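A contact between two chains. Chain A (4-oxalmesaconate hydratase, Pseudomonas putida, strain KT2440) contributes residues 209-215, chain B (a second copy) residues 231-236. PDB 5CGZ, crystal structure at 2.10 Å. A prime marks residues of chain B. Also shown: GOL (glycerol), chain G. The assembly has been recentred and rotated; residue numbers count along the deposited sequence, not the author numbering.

Chain A, residues 209-215: QAKRNVG
Chain B, residues 231-236: VFPRVT

Residues 209-212 of chain A continue a helix that begins earlier in the chain, with phi/psi near -60/-40. Arg212, still helical, opens a type I beta turn that runs to Gly215. Asn213 (-87/5) and Val214 (-114/2) occupy the middle of the turn, and Gly215 N donates to Arg212 O at 3.3 Å. Gly215 leaves helical geometry at 110/118, where a CB would be jammed against the carbonyl O of Val214. Asn213 N lies 3.1 Å from Gln209 O in a helical hydrogen bond and 2.9 Å from Ala210 O in a weak one; Val214 N reaches Lys211 O at 3.0 Å.

Chain B is extended from Phe232′ (-116/154) through Pro233′ (-62/138, C-gamma endo) into a strand at 234-236, with Arg234′ at -89/157, Val235′ at -117/130 and Thr236′ at -149/170. The stretches cross steeply, and the nearest CA pairs are Ala210 CA with Val235′ CA (6.2 Å) and Asn213 CA with Pro233′ CA (7.1 Å). Their contact buries 239 Å² in total.

Val235′ (chi1 t) points its CA-to-CB bond toward chain A, while that of Arg234′ points away, as expected for neighbours on a strand. Val235′ CG2 lies 3.6 Å from Val214 CG1 (Val214 chi1 m) and 4.2 Å from Ala210 CB, making a small apolar cluster. The same CG2 also approaches Ala210 O at 3.5 Å and Asn213 CB at 4.2 Å, so one methyl touches both the helix, at Ala210, and the turn, at Asn213 and Val214.

The CA-to-CB bond of Asn213 (chi1 -78°, m; chi2 -82°) points toward chain B. Asn213 ND2 donates back to Gln209 O at 2.7 Å, holding the amide against the helix, while Asn213 OD1 packs 3.5 Å from Pro233′ CG and 3.7 Å from Phe232′ CB. These carbon neighbours offer it no hydrogen bond; OD1 finds one elsewhere in the structure. Phe232′ adopts chi1 m and chi2 -77°, its ring oblique to OD1.

No direct hydrogen bond joins the stretches, but a glycerol, probably from the crystallisation liquor, links their backbones. Its O1 donates to Asn213 O at 2.7 Å, its O2 accepts from Val235′ N at 2.9 Å and a nearly straight 172°, and its O3 donates to Val235′ O at 3.1 Å. Thus both backbone polar groups of Val235′ are engaged by one ligand, whose C1 also rests 3.7 Å from Val214 CG1.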

# COMPACT_ATOMS: atom_id res chain seq x y z
N GLN A 209 11.42 21.17 6.41
CA GLN A 209 10.14 20.46 6.38
C GLN A 209 9.45 20.48 7.75
O GLN A 209 8.24 20.65 7.83
CB GLN A 209 10.33 19.02 5.91
CG GLN A 209 10.88 18.91 4.48
CD GLN A 209 11.32 17.50 4.13
OE1 GLN A 209 11.05 16.55 4.86
NE2 GLN A 209 12.01 17.35 3.00
N ALA A 210 10.22 20.30 8.82
CA ALA A 210 9.68 20.39 10.17
C ALA A 210 9.10 21.79 10.41
O ALA A 210 7.99 21.93 10.94
CB ALA A 210 10.75 20.06 11.21
N LYS A 211 9.85 22.81 10.01
CA LYS A 211 9.38 24.18 10.14
C LYS A 211 8.06 24.37 9.39
O LYS A 211 7.11 24.97 9.91
CB LYS A 211 10.43 25.18 9.63
CG LYS A 211 9.99 26.64 9.76
CD LYS A 211 9.63 26.95 11.22
CE LYS A 211 9.15 28.39 11.41
NZ LYS A 211 10.21 29.37 11.05
N ARG A 212 7.98 23.82 8.19
CA ARG A 212 6.75 23.92 7.41
C ARG A 212 5.58 23.30 8.18
O ARG A 212 4.46 23.79 8.13
CB ARG A 212 6.91 23.24 6.04
CG ARG A 212 5.69 23.35 5.11
CD ARG A 212 5.39 24.81 4.72
NE ARG A 212 4.92 24.95 3.34
CZ ARG A 212 3.65 24.84 2.95
NH1 ARG A 212 2.69 24.57 3.84
NH2 ARG A 212 3.33 24.98 1.67
N ASN A 213 5.86 22.25 8.94
CA ASN A 213 4.79 21.55 9.62
C ASN A 213 4.44 22.14 10.99
O ASN A 213 3.60 21.58 11.69
CB ASN A 213 5.12 20.06 9.76
CG ASN A 213 4.90 19.31 8.46
OD1 ASN A 213 3.77 18.92 8.14
ND2 ASN A 213 5.98 19.10 7.70
N VAL A 214 5.07 23.26 11.37
CA VAL A 214 4.61 24.03 12.53
C VAL A 214 4.09 25.40 12.11
O VAL A 214 3.68 26.19 12.95
CB VAL A 214 5.71 24.22 13.60
CG1 VAL A 214 6.24 22.88 14.09
CG2 VAL A 214 6.85 25.10 13.07
N GLY A 215 4.11 25.67 10.81
CA GLY A 215 3.66 26.96 10.30
C GLY A 215 4.83 27.76 9.78
O GLY A 215 5.75 28.10 10.54
N VAL B 231 -2.82 13.35 9.84
CA VAL B 231 -2.54 13.68 8.45
C VAL B 231 -1.08 14.10 8.26
O VAL B 231 -0.45 13.73 7.27
CB VAL B 231 -3.47 14.79 7.93
CG1 VAL B 231 -3.05 15.23 6.54
CG2 VAL B 231 -4.92 14.30 7.95
N PHE B 232 -0.54 14.86 9.21
CA PHE B 232 0.80 15.43 9.05
C PHE B 232 1.78 14.89 10.08
O PHE B 232 1.38 14.49 11.18
CB PHE B 232 0.75 16.97 9.17
CG PHE B 232 -0.17 17.61 8.18
CD1 PHE B 232 0.21 17.75 6.85
CD2 PHE B 232 -1.42 18.07 8.57
CE1 PHE B 232 -0.63 18.33 5.93
CE2 PHE B 232 -2.29 18.65 7.65
CZ PHE B 232 -1.90 18.78 6.33
N PRO B 233 3.07 14.90 9.73
CA PRO B 233 4.12 14.56 10.70
C PRO B 233 4.11 15.55 11.87
O PRO B 233 3.96 16.75 11.66
CB PRO B 233 5.41 14.70 9.88
CG PRO B 233 5.05 15.69 8.79
CD PRO B 233 3.63 15.37 8.44
N ARG B 234 4.27 15.05 13.09
CA ARG B 234 4.32 15.96 14.23
C ARG B 234 5.77 16.40 14.46
O ARG B 234 6.71 15.72 14.04
CB ARG B 234 3.75 15.29 15.48
CG ARG B 234 4.60 14.17 15.99
CD ARG B 234 3.94 13.45 17.17
NE ARG B 234 4.78 12.34 17.61
CZ ARG B 234 5.45 12.31 18.76
NH1 ARG B 234 5.36 13.33 19.61
NH2 ARG B 234 6.19 11.26 19.07
N VAL B 235 5.94 17.54 15.13
CA VAL B 235 7.25 18.09 15.42
C VAL B 235 7.43 18.13 16.93
O VAL B 235 6.57 18.64 17.64
CB VAL B 235 7.41 19.51 14.85
CG1 VAL B 235 8.80 20.07 15.19
CG2 VAL B 235 7.18 19.51 13.34
N THR B 236 8.55 17.61 17.41
CA THR B 236 8.74 17.49 18.85
C THR B 236 10.20 17.62 19.26
O THR B 236 11.11 17.62 18.42
CB THR B 236 8.19 16.14 19.36
OG1 THR B 236 8.26 16.11 20.79
CG2 THR B 236 9.00 14.96 18.79
C1 GOL G . 3.31 20.75 14.70
O1 GOL G . 2.22 21.40 14.06
C2 GOL G . 2.85 20.03 15.97
O2 GOL G . 3.46 18.76 15.95
C3 GOL G . 3.23 20.79 17.25
O3 GOL G . 4.64 20.98 17.31